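TSR3 (Vulcanisaeta distributa, PDB 5APG) binds S-adenosylmethionine and probably transfers its 3-amino-3-carboxypropyl group to an N1-methylpseudouridine of 16S rRNA, the last step of a hypermodification. Local coordinates at residues R92-I97 and E161-L165; A119-M123 and L150-A154; S111-A117 and V132-W138. All coordinates share one frame; numbering follows the deposited sequence.

Interaction 1. Residues R92-I97 and E161-L165. With EEM ([(3S)-3-amino-4-hydroxy-4-oxo-butyl]-[[(2S,3S,4R,5R)-5-(6-aminopurin-9-yl)-3,4-dihydroxy-oxolan-2-yl]methyl]-methyl-selanium), chain D.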
loop_
_atom_site.group_PDB
_atom_site.type_symbol
_atom_site.label_atom_id
_atom_site.label_comp_id
_atom_site.label_asym_id
_atom_site.label_seq_id
_atom_site.Cartn_x
_atom_site.Cartn_y
_atom_site.Cartn_z
ATOM N N ARG A 92 3.450 -0.543 7.268
ATOM C CA ARG A 92 2.921 -1.563 6.372
ATOM C C ARG A 92 1.410 -1.435 6.377
ATOM O O ARG A 92 0.837 -0.796 7.261
ATOM C CB ARG A 92 3.338 -2.980 6.792
ATOM C CG ARG A 92 2.756 -3.457 8.132
ATOM C CD ARG A 92 2.987 -4.962 8.305
ATOM N NE ARG A 92 2.513 -5.497 9.582
ATOM C CZ ARG A 92 1.273 -5.922 9.811
ATOM N NH1 ARG A 92 0.355 -5.854 8.855
ATOM N NH2 ARG A 92 0.945 -6.404 11.004
ATOM N N LEU A 93 0.759 -2.023 5.385
ATOM C CA LEU A 93 -0.687 -2.112 5.431
ATOM C C LEU A 93 -1.072 -3.301 6.289
ATOM O O LEU A 93 -0.361 -4.300 6.317
ATOM C CB LEU A 93 -1.284 -2.250 4.030
ATOM C CG LEU A 93 -1.222 -0.987 3.172
ATOM C CD1 LEU A 93 -1.583 -1.342 1.750
ATOM C CD2 LEU A 93 -2.158 0.085 3.725
ATOM N N PRO A 94 -2.197 -3.191 7.006
ATOM C CA PRO A 94 -2.762 -4.375 7.652
ATOM C C PRO A 94 -3.119 -5.405 6.592
ATOM O O PRO A 94 -3.283 -5.054 5.417
ATOM C CB PRO A 94 -4.010 -3.839 8.369
ATOM C CG PRO A 94 -4.295 -2.536 7.740
ATOM C CD PRO A 94 -2.980 -1.978 7.288
ATOM N N LEU A 95 -3.242 -6.658 7.006
ATOM C CA LEU A 95 -3.363 -7.770 6.076
ATOM C C LEU A 95 -4.643 -7.708 5.252
ATOM O O LEU A 95 -5.749 -7.686 5.798
ATOM C CB LEU A 95 -3.297 -9.095 6.836
ATOM C CG LEU A 95 -3.234 -10.321 5.926
ATOM C CD1 LEU A 95 -1.915 -10.350 5.168
ATOM C CD2 LEU A 95 -3.422 -11.582 6.733
ATOM N N LEU A 96 -4.479 -7.691 3.933
ATOM C CA LEU A 96 -5.603 -7.615 3.011
ATOM C C LEU A 96 -5.405 -8.602 1.870
ATOM O O LEU A 96 -4.292 -9.068 1.620
ATOM C CB LEU A 96 -5.762 -6.191 2.471
ATOM C CG LEU A 96 -6.199 -5.152 3.507
ATOM C CD1 LEU A 96 -5.819 -3.738 3.068
ATOM C CD2 LEU A 96 -7.698 -5.247 3.766
ATOM N N ILE A 97 -6.494 -8.916 1.182
ATOM C CA ILE A 97 -6.464 -9.872 0.088
ATOM C C ILE A 97 -6.457 -9.129 -1.246
ATOM O O ILE A 97 -7.277 -8.240 -1.465
ATOM C CB ILE A 97 -7.677 -10.820 0.160
ATOM C CG1 ILE A 97 -7.733 -11.516 1.526
ATOM C CG2 ILE A 97 -7.638 -11.835 -0.960
ATOM C CD1 ILE A 97 -6.466 -12.272 1.876
ATOM N N GLU A 161 -6.026 -9.831 11.591
ATOM C CA GLU A 161 -4.808 -10.273 10.905
ATOM C C GLU A 161 -4.406 -11.718 11.188
ATOM O O GLU A 161 -4.126 -12.478 10.260
ATOM C CB GLU A 161 -3.630 -9.364 11.258
ATOM C CG GLU A 161 -3.793 -7.921 10.842
ATOM C CD GLU A 161 -2.457 -7.236 10.694
ATOM O OE1 GLU A 161 -1.686 -7.206 11.676
ATOM O OE2 GLU A 161 -2.162 -6.760 9.580
ATOM N N ARG A 162 -4.354 -12.091 12.463
ATOM C CA ARG A 162 -3.880 -13.422 12.830
ATOM C C ARG A 162 -4.797 -14.523 12.312
ATOM O O ARG A 162 -4.326 -15.583 11.897
ATOM C CB ARG A 162 -3.732 -13.546 14.346
ATOM C CG ARG A 162 -2.516 -12.819 14.900
ATOM C CD ARG A 162 -2.442 -12.945 16.410
ATOM N NE ARG A 162 -1.110 -12.628 16.913
ATOM C CZ ARG A 162 -0.743 -11.429 17.351
ATOM N NH1 ARG A 162 -1.606 -10.426 17.341
ATOM N NH2 ARG A 162 0.490 -11.235 17.791
ATOM N N GLU A 163 -6.103 -14.277 12.336
ATOM C CA GLU A 163 -7.052 -15.267 11.839
ATOM C C GLU A 163 -6.998 -15.349 10.318
ATOM O O GLU A 163 -7.102 -16.432 9.740
ATOM C CB GLU A 163 -8.473 -14.945 12.304
ATOM C CG GLU A 163 -9.521 -15.891 11.736
ATOM C CD GLU A 163 -10.555 -16.312 12.761
ATOM O OE1 GLU A 163 -11.033 -15.443 13.523
ATOM O OE2 GLU A 163 -10.892 -17.514 12.801
ATOM N N LEU A 164 -6.827 -14.202 9.673
ATOM C CA LEU A 164 -6.772 -14.152 8.219
ATOM C C LEU A 164 -5.500 -14.813 7.685
ATOM O O LEU A 164 -5.557 -15.597 6.741
ATOM C CB LEU A 164 -6.868 -12.704 7.733
ATOM C CG LEU A 164 -6.877 -12.487 6.220
ATOM C CD1 LEU A 164 -7.965 -13.321 5.567
ATOM C CD2 LEU A 164 -7.069 -11.011 5.906
ATOM N N LEU A 165 -4.358 -14.506 8.293
ATOM C CA LEU A 165 -3.100 -15.121 7.876
ATOM C C LEU A 165 -2.982 -16.547 8.411
ATOM O O LEU A 165 -2.317 -17.393 7.815
ATOM C CB LEU A 165 -1.905 -14.286 8.341
ATOM C CG LEU A 165 -0.581 -14.557 7.622
ATOM C CD1 LEU A 165 -0.768 -14.462 6.113
ATOM C CD2 LEU A 165 0.499 -13.595 8.095
HETATM C C2 EEM D . 2.552 -1.699 2.427
HETATM N N3 EEM D . 2.657 -1.259 1.210
HETATM C C4 EEM D . 2.252 -2.005 0.198
HETATM C "C1'" EEM D . 2.613 -0.611 -1.873
HETATM C "C2'" EEM D . 4.148 -0.488 -1.701
HETATM C "C3'" EEM D . 4.620 -1.169 -2.817
HETATM C "C4'" EEM D . 3.791 -0.981 -3.858
HETATM C "C5'" EEM D . 3.585 -2.173 -4.717
HETATM O O EEM D . 0.889 -1.980 -9.139
HETATM C C EEM D . 1.715 -2.467 -9.860
HETATM O OXT EEM D . 1.771 -2.154 -11.037
HETATM C CA EEM D . 2.733 -3.442 -9.310
HETATM N N EEM D . 3.453 -4.007 -10.416
HETATM C CB EEM D . 3.634 -2.638 -8.386
HETATM C CG EEM D . 4.501 -3.474 -7.467
HETATM SE SE EEM D . 5.110 -2.408 -5.912
HETATM C CE EEM D . 6.413 -3.405 -4.882
HETATM O "O4'" EEM D . 2.384 -0.798 -3.106
HETATM O "O3'" EEM D . 6.053 -0.900 -3.076
HETATM O "O2'" EEM D . 4.364 0.915 -1.888
HETATM N N9 EEM D . 2.228 -1.845 -1.134
HETATM C C8 EEM D . 1.706 -2.950 -1.628
HETATM N N7 EEM D . 1.411 -3.812 -0.682
HETATM C C5 EEM D . 1.734 -3.250 0.496
HETATM N N1 EEM D . 2.069 -2.876 2.765
HETATM C C6 EEM D . 1.649 -3.693 1.846
HETATM N N6 EEM D . 1.142 -4.966 2.173
#

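Interaction 2. Residues A119-M123 and L150-A154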
loop_
_atom_site.group_PDB
_atom_site.type_symbol
_atom_site.label_atom_id
_atom_site.label_comp_id
_atom_site.label_asym_id
_atom_site.label_seq_id
_atom_site.Cartn_x
_atom_site.Cartn_y
_atom_site.Cartn_z
ATOM N N ALA A 119 -4.881 2.307 2.022
ATOM C CA ALA A 119 -4.394 3.332 2.933
ATOM C C ALA A 119 -5.434 4.437 3.101
ATOM O O ALA A 119 -5.730 4.861 4.220
ATOM C CB ALA A 119 -3.073 3.913 2.436
ATOM N N LEU A 120 -5.980 4.899 1.980
ATOM C CA LEU A 120 -7.031 5.916 1.994
ATOM C C LEU A 120 -8.245 5.467 2.806
ATOM O O LEU A 120 -8.754 6.208 3.652
ATOM C CB LEU A 120 -7.466 6.252 0.563
ATOM C CG LEU A 120 -6.470 7.029 -0.302
ATOM C CD1 LEU A 120 -6.984 7.167 -1.736
ATOM C CD2 LEU A 120 -6.190 8.393 0.304
ATOM N N TYR A 121 -8.711 4.253 2.536
ATOM C CA TYR A 121 -9.878 3.712 3.228
ATOM C C TYR A 121 -9.657 3.679 4.743
ATOM O O TYR A 121 -10.489 4.160 5.515
ATOM C CB TYR A 121 -10.194 2.308 2.709
ATOM C CG TYR A 121 -11.554 1.787 3.126
ATOM C CD1 TYR A 121 -11.770 1.283 4.404
ATOM C CD2 TYR A 121 -12.626 1.802 2.239
ATOM C CE1 TYR A 121 -13.013 0.808 4.786
ATOM C CE2 TYR A 121 -13.874 1.330 2.612
ATOM C CZ TYR A 121 -14.060 0.834 3.885
ATOM O OH TYR A 121 -15.297 0.364 4.261
ATOM N N ILE A 122 -8.523 3.123 5.156
ATOM C CA ILE A 122 -8.201 2.971 6.576
ATOM C C ILE A 122 -8.139 4.327 7.277
ATOM O O ILE A 122 -8.539 4.460 8.434
ATOM C CB ILE A 122 -6.865 2.211 6.751
ATOM C CG1 ILE A 122 -7.058 0.736 6.394
ATOM C CG2 ILE A 122 -6.333 2.327 8.184
ATOM C CD1 ILE A 122 -5.785 0.053 5.948
HETATM N N MSE A 123 -7.675 5.344 6.559
HETATM C CA MSE A 123 -7.533 6.668 7.144
HETATM C C MSE A 123 -8.791 7.528 6.980
HETATM O O MSE A 123 -8.773 8.729 7.239
HETATM C CB MSE A 123 -6.314 7.369 6.541
HETATM C CG MSE A 123 -5.003 6.661 6.872
HETATM SE SE MSE A 123 -3.420 7.670 6.345
HETATM C CE MSE A 123 -3.697 7.701 4.423
ATOM N N LEU A 150 -11.525 -4.573 6.450
ATOM C CA LEU A 150 -11.405 -3.124 6.328
ATOM C C LEU A 150 -12.250 -2.378 7.356
ATOM O O LEU A 150 -11.831 -1.340 7.869
ATOM C CB LEU A 150 -11.795 -2.680 4.918
ATOM C CG LEU A 150 -10.734 -2.913 3.842
ATOM C CD1 LEU A 150 -11.316 -2.692 2.455
ATOM C CD2 LEU A 150 -9.528 -2.010 4.075
ATOM N N GLU A 151 -13.436 -2.906 7.651
ATOM C CA GLU A 151 -14.317 -2.305 8.650
ATOM C C GLU A 151 -13.637 -2.267 10.014
ATOM O O GLU A 151 -13.730 -1.273 10.736
ATOM C CB GLU A 151 -15.644 -3.070 8.737
ATOM C CG GLU A 151 -16.667 -2.461 9.696
ATOM C CD GLU A 151 -16.548 -2.997 11.117
ATOM O OE1 GLU A 151 -16.116 -4.158 11.282
ATOM O OE2 GLU A 151 -16.889 -2.260 12.068
ATOM N N ARG A 152 -12.953 -3.350 10.368
ATOM C CA ARG A 152 -12.219 -3.414 11.625
ATOM C C ARG A 152 -10.968 -2.544 11.574
ATOM O O ARG A 152 -10.674 -1.810 12.513
ATOM C CB ARG A 152 -11.841 -4.862 11.954
ATOM C CG ARG A 152 -13.021 -5.770 12.287
ATOM C CD ARG A 152 -13.601 -5.468 13.665
ATOM N NE ARG A 152 -14.525 -4.338 13.652
ATOM C CZ ARG A 152 -14.606 -3.427 14.617
ATOM N NH1 ARG A 152 -13.816 -3.504 15.678
ATOM N NH2 ARG A 152 -15.480 -2.434 14.517
ATOM N N TYR A 153 -10.229 -2.631 10.468
ATOM C CA TYR A 153 -9.012 -1.833 10.307
ATOM C C TYR A 153 -9.301 -0.332 10.365
ATOM O O TYR A 153 -8.524 0.438 10.934
ATOM C CB TYR A 153 -8.310 -2.157 8.987
ATOM C CG TYR A 153 -7.813 -3.581 8.865
ATOM C CD1 TYR A 153 -7.489 -4.330 9.992
ATOM C CD2 TYR A 153 -7.657 -4.170 7.617
ATOM C CE1 TYR A 153 -7.030 -5.636 9.875
ATOM C CE2 TYR A 153 -7.203 -5.469 7.490
ATOM C CZ TYR A 153 -6.892 -6.198 8.620
ATOM O OH TYR A 153 -6.434 -7.490 8.482
ATOM N N ALA A 154 -10.417 0.080 9.772
ATOM C CA ALA A 154 -10.797 1.491 9.754
ATOM C C ALA A 154 -11.269 1.950 11.126
ATOM O O ALA A 154 -11.354 3.151 11.394
ATOM C CB ALA A 154 -11.883 1.740 8.707
HETATM O O HOH W 1 -10.879 5.263 9.507
#

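Interaction 3. Residues S111-A117 and V132-W138. With EEM ([(3S)-3-amino-4-hydroxy-4-oxo-butyl]-[[(2S,3S,4R,5R)-5-(6-aminopurin-9-yl)-3,4-dihydroxy-oxolan-2-yl]methyl]-methyl-selanium), chain D.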
loop_
_atom_site.group_PDB
_atom_site.type_symbol
_atom_site.label_atom_id
_atom_site.label_comp_id
_atom_site.label_asym_id
_atom_site.label_seq_id
_atom_site.Cartn_x
_atom_site.Cartn_y
_atom_site.Cartn_z
ATOM N N SER A 111 -1.163 -4.606 -5.414
ATOM C CA SER A 111 -0.718 -3.659 -6.428
ATOM C C SER A 111 -0.584 -2.285 -5.787
ATOM O O SER A 111 -1.132 -2.037 -4.711
ATOM C CB SER A 111 -1.697 -3.604 -7.605
ATOM O OG SER A 111 -2.933 -3.010 -7.227
ATOM N N THR A 112 0.157 -1.397 -6.438
ATOM C CA THR A 112 0.343 -0.055 -5.911
ATOM C C THR A 112 -1.009 0.649 -5.746
ATOM O O THR A 112 -1.249 1.311 -4.736
ATOM C CB THR A 112 1.278 0.770 -6.814
ATOM O OG1 THR A 112 2.576 0.161 -6.826
ATOM C CG2 THR A 112 1.407 2.207 -6.300
ATOM N N ILE A 113 -1.909 0.478 -6.713
ATOM C CA ILE A 113 -3.189 1.178 -6.641
ATOM C C ILE A 113 -4.071 0.615 -5.520
ATOM O O ILE A 113 -4.785 1.367 -4.856
ATOM C CB ILE A 113 -3.955 1.142 -8.005
ATOM C CG1 ILE A 113 -5.162 2.073 -7.955
ATOM C CG2 ILE A 113 -4.398 -0.274 -8.386
ATOM C CD1 ILE A 113 -5.761 2.403 -9.325
ATOM N N GLU A 114 -4.004 -0.693 -5.285
ATOM C CA GLU A 114 -4.758 -1.301 -4.191
ATOM C C GLU A 114 -4.218 -0.822 -2.849
ATOM O O GLU A 114 -4.969 -0.596 -1.899
ATOM C CB GLU A 114 -4.696 -2.831 -4.262
ATOM C CG GLU A 114 -5.592 -3.455 -5.335
ATOM C CD GLU A 114 -5.222 -4.900 -5.619
ATOM O OE1 GLU A 114 -4.055 -5.148 -5.982
ATOM O OE2 GLU A 114 -6.087 -5.788 -5.468
ATOM N N ALA A 115 -2.903 -0.674 -2.774
ATOM C CA ALA A 115 -2.277 -0.207 -1.549
ATOM C C ALA A 115 -2.667 1.228 -1.232
ATOM O O ALA A 115 -2.952 1.560 -0.081
ATOM C CB ALA A 115 -0.792 -0.324 -1.648
ATOM N N VAL A 116 -2.661 2.080 -2.254
ATOM C CA VAL A 116 -3.085 3.464 -2.084
ATOM C C VAL A 116 -4.534 3.507 -1.605
ATOM O O VAL A 116 -4.861 4.210 -0.651
ATOM C CB VAL A 116 -2.934 4.267 -3.398
ATOM C CG1 VAL A 116 -3.660 5.610 -3.309
ATOM C CG2 VAL A 116 -1.450 4.474 -3.723
ATOM N N ALA A 117 -5.398 2.733 -2.251
ATOM C CA ALA A 117 -6.813 2.718 -1.886
ATOM C C ALA A 117 -7.029 2.191 -0.468
ATOM O O ALA A 117 -7.833 2.738 0.286
ATOM C CB ALA A 117 -7.596 1.889 -2.876
ATOM N N VAL A 132 -10.386 5.994 -6.734
ATOM C CA VAL A 132 -9.118 5.420 -7.165
ATOM C C VAL A 132 -9.305 4.006 -7.739
ATOM O O VAL A 132 -8.827 3.700 -8.830
ATOM C CB VAL A 132 -8.114 5.386 -5.986
ATOM C CG1 VAL A 132 -7.019 4.383 -6.234
ATOM C CG2 VAL A 132 -7.536 6.773 -5.734
ATOM N N LEU A 133 -10.017 3.154 -7.007
ATOM C CA LEU A 133 -10.207 1.763 -7.420
ATOM C C LEU A 133 -11.017 1.629 -8.710
ATOM O O LEU A 133 -10.825 0.689 -9.480
ATOM C CB LEU A 133 -10.891 0.970 -6.306
ATOM C CG LEU A 133 -10.008 0.678 -5.094
ATOM C CD1 LEU A 133 -10.842 0.116 -3.948
ATOM C CD2 LEU A 133 -8.877 -0.275 -5.464
ATOM N N ARG A 134 -11.917 2.572 -8.949
ATOM C CA ARG A 134 -12.763 2.511 -10.135
ATOM C C ARG A 134 -11.965 2.694 -11.434
ATOM O O ARG A 134 -12.496 2.493 -12.520
ATOM C CB ARG A 134 -13.890 3.544 -10.026
ATOM C CG ARG A 134 -15.005 3.100 -9.071
ATOM C CD ARG A 134 -16.105 4.143 -8.924
ATOM N NE ARG A 134 -16.796 4.390 -10.183
ATOM C CZ ARG A 134 -17.749 5.305 -10.343
ATOM N NH1 ARG A 134 -18.136 6.049 -9.315
ATOM N NH2 ARG A 134 -18.322 5.467 -11.530
ATOM N N LEU A 135 -10.680 3.033 -11.321
ATOM C CA LEU A 135 -9.797 3.086 -12.489
ATOM C C LEU A 135 -9.578 1.711 -13.131
ATOM O O LEU A 135 -9.108 1.622 -14.266
ATOM C CB LEU A 135 -8.443 3.696 -12.118
ATOM C CG LEU A 135 -8.436 5.191 -11.790
ATOM C CD1 LEU A 135 -7.016 5.662 -11.501
ATOM C CD2 LEU A 135 -9.056 5.990 -12.932
ATOM N N TYR A 136 -9.904 0.646 -12.403
ATOM C CA TYR A 136 -9.862 -0.710 -12.957
ATOM C C TYR A 136 -11.217 -1.386 -12.779
ATOM O O TYR A 136 -11.931 -1.110 -11.818
ATOM C CB TYR A 136 -8.752 -1.544 -12.293
ATOM C CG TYR A 136 -7.355 -1.113 -12.690
ATOM C CD1 TYR A 136 -6.760 -1.597 -13.852
ATOM C CD2 TYR A 136 -6.636 -0.213 -11.911
ATOM C CE1 TYR A 136 -5.486 -1.198 -14.226
ATOM C CE2 TYR A 136 -5.360 0.190 -12.274
ATOM C CZ TYR A 136 -4.791 -0.308 -13.431
ATOM O OH TYR A 136 -3.527 0.098 -13.793
ATOM N N LYS A 137 -11.584 -2.264 -13.703
ATOM C CA LYS A 137 -12.883 -2.912 -13.591
ATOM C C LYS A 137 -12.925 -3.803 -12.347
ATOM O O LYS A 137 -13.977 -3.944 -11.723
ATOM C CB LYS A 137 -13.216 -3.716 -14.851
ATOM C CG LYS A 137 -12.377 -4.964 -15.079
ATOM C CD LYS A 137 -12.995 -5.801 -16.194
ATOM C CE LYS A 137 -12.031 -6.835 -16.745
ATOM N NZ LYS A 137 -12.616 -7.531 -17.930
ATOM N N TRP A 138 -11.776 -4.368 -11.974
ATOM C CA TRP A 138 -11.679 -5.256 -10.811
ATOM C C TRP A 138 -11.453 -4.485 -9.507
ATOM O O TRP A 138 -11.478 -5.063 -8.417
ATOM C CB TRP A 138 -10.547 -6.276 -11.009
ATOM C CG TRP A 138 -9.237 -5.648 -11.417
ATOM C CD1 TRP A 138 -8.728 -5.559 -12.684
ATOM C CD2 TRP A 138 -8.286 -5.006 -10.558
ATOM N NE1 TRP A 138 -7.521 -4.904 -12.664
ATOM C CE2 TRP A 138 -7.224 -4.557 -11.370
ATOM C CE3 TRP A 138 -8.227 -4.770 -9.178
ATOM C CZ2 TRP A 138 -6.121 -3.881 -10.852
ATOM C CZ3 TRP A 138 -7.128 -4.104 -8.663
ATOM C CH2 TRP A 138 -6.090 -3.667 -9.499
HETATM C C2 EEM D . 2.552 -1.699 2.427
HETATM N N3 EEM D . 2.657 -1.259 1.210
HETATM C C4 EEM D . 2.252 -2.005 0.198
HETATM C "C1'" EEM D . 2.613 -0.611 -1.873
HETATM C "C2'" EEM D . 4.148 -0.488 -1.701
HETATM C "C3'" EEM D . 4.620 -1.169 -2.817
HETATM C "C4'" EEM D . 3.791 -0.981 -3.858
HETATM C "C5'" EEM D . 3.585 -2.173 -4.717
HETATM O O EEM D . 0.889 -1.980 -9.139
HETATM C C EEM D . 1.715 -2.467 -9.860
HETATM O OXT EEM D . 1.771 -2.154 -11.037
HETATM C CA EEM D . 2.733 -3.442 -9.310
HETATM N N EEM D . 3.453 -4.007 -10.416
HETATM C CB EEM D . 3.634 -2.638 -8.386
HETATM C CG EEM D . 4.501 -3.474 -7.467
HETATM SE SE EEM D . 5.110 -2.408 -5.912
HETATM C CE EEM D . 6.413 -3.405 -4.882
HETATM O "O4'" EEM D . 2.384 -0.798 -3.106
HETATM O "O3'" EEM D . 6.053 -0.900 -3.076
HETATM O "O2'" EEM D . 4.364 0.915 -1.888
HETATM N N9 EEM D . 2.228 -1.845 -1.134
HETATM C C8 EEM D . 1.706 -2.950 -1.628
HETATM N N7 EEM D . 1.411 -3.812 -0.682
HETATM C C5 EEM D . 1.734 -3.250 0.496
HETATM N N1 EEM D . 2.069 -2.876 2.765
HETATM C C6 EEM D . 1.649 -3.693 1.846
HETATM N N6 EEM D . 1.142 -4.966 2.173
#

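Interaction 1. Residues R92-I97 and E161-L165
Beside the adenine pocket for the methyl-selanium cofactor analogue EEM, Arg92 and Leu95 of the loop 92-97 close on Glu161 of helix 160-165. The guanidinium and carboxylate meet end-on in a bidentate salt bridge, with Arg92 NH1 2.8 Å from Glu161 OE2 and Arg92 NH2 2.8 Å from Glu161 OE1. Both oxygens use their syn lone pairs, the two planes are only 9° apart, and the N-H directions are almost straight, an arrangement that should hold both flat groups against rotation. Glu161 OE2 spends its anti lone pair on the backbone: Leu95 N donates to it over 2.8 Å, with the N-H bent to 143°. One carboxylate oxygen thus ties an arginine side chain and a loop amide together. Arg92 NH1 has a second acceptor in its own segment, Leu93 O. In this SPOUT-class fold the loop leaves strand 89-91, an outermost strand of the parallel sheet, and runs directly past the adenine of the cofactor analogue: Leu93 N donates to EEM N1 at 3.1 Å, while the Leu93 side chain packs on the purine. The carboxylate therefore stands one shell behind the ligand, gripping residues before and after Leu93. Farther along, the contact turns apolar. Leu95 CG lies anti to its own nitrogen (chi1 -172°), which directs CD2 into the helix surface between Leu164 and Leu165. There Leu95 CD2 meets Leu164 CG at 3.6 Å and presses on Leu165 CB at 3.5 Å, a tight approach for two carbons. Ile97 CD1 reaches Leu164 CD1 more loosely, at 4.1 Å. Asn146 OD1, on helix 141-153, accepts from Ile97 N.

Interaction 2. Residues A119-M123 and L150-A154
Ile122 O, at the end of helix 112-122, takes a hydrogen bond from a water oxygen 2.7 Å away, and the same water donates to Ala154 O at 2.9 Å. With no direct hydrogen bond between the segments, this water joins the two backbones by serving both carbonyls. Apart from the water, the contact is apolar. With CG anti to the backbone nitrogen (chi1 -167°), the ring of Tyr121 swings across to helix 141-153, where Leu150 CD1 lies over one face and Tyr121 CE1 comes 3.7 Å from Leu150 CB. Ala154 CB comes up obliquely to the same ring, nearest CE1. Next to this pair, Ile122 CG1 packs 4.1 Å from Tyr153 CB, and Ile122 CG2 rests near Tyr153 O. The Tyr153 ring itself heads off toward the loop 92-97, its hydroxyl bonded to Leu95 O. Replacing Tyr121 with an alanine would probably open a gap beside Leu150 and Ala154, leaving the leucine methyl without the ring face it packs on. Close-packed carbon thus holds the helices together, and the polar link is left to a water whose two hydrogens are both committed.

Interaction 3. Residues S111-A117 and V132-W138
A carboxylate gripped by four donors is packed against a tryptophan: Glu114 CD lies 3.7 Å from Trp138 CZ3, with the carboxylate and ring planes 69° apart. Glu114 CG meets the indole at its edge, in plane. The acid belongs to a capping box at the start of helix 112-122. Glu114 N donates to Ser111 OG, the N-cap oxygen, while Glu114 OE1 accepts from Ser111 OG at 2.7 Å and from Ser111 N at 3.0 Å, the two donors coming from opposite faces of the carboxylate plane. Asn100 ND2 also reaches OE1, and Ala99 N reaches OE2. Right after this cap, Thr112 N donates to the carboxylate oxygen O of EEM at 2.9 Å. One turn on, Ala115 CB packs against the ligand's ribose and purine. The other side of the helix packs on 132-138. Ile113, with CG1 anti to its nitrogen (chi1 -171°), slides past Val132, bringing Ile113 CG1 within a tight 3.4 Å of Val132 CG1. Ile113 CD1 then touches the edge of the Tyr136 ring, in plane, 3.7 Å from CE2. Trp138 CZ2 lies over a face of that same tyrosine. A turn later Ala117 CB presses on Leu133 CG at 3.5 Å. Helix 112-122 is thus two-sided: carbon locks it to Val132 and Leu133 and to the type I turn Leu133-Tyr136, while the Thr112 amide at its N terminus meets the ligand's carboxylate. The donors around Glu114 would be expected to stabilise a buried negative charge.

How the interactions relate
Strand 89-91 runs into the loop 92-97, which waits for its partner until helix 160-165; interaction 1 therefore closes the longest loop, and interactions 2 and 3 are both nested inside it. Between these ends, helix 112-122 supplies 111-117 and then 119-123. The first meets 132-138, the second meets 150-154 on helix 141-153, so interactions 2 and 3 cross along the chain. Leu120 touches Val132 between them. Interaction 2 joins interaction 1 where Pro94 packs on Ile122, and interaction 3 joins it where Leu93 packs on Ala115. Interactions 1 and 3 both touch EEM, interaction 1 at the adenine, interaction 3 from the ribose and the purine N9 to the carboxylate end.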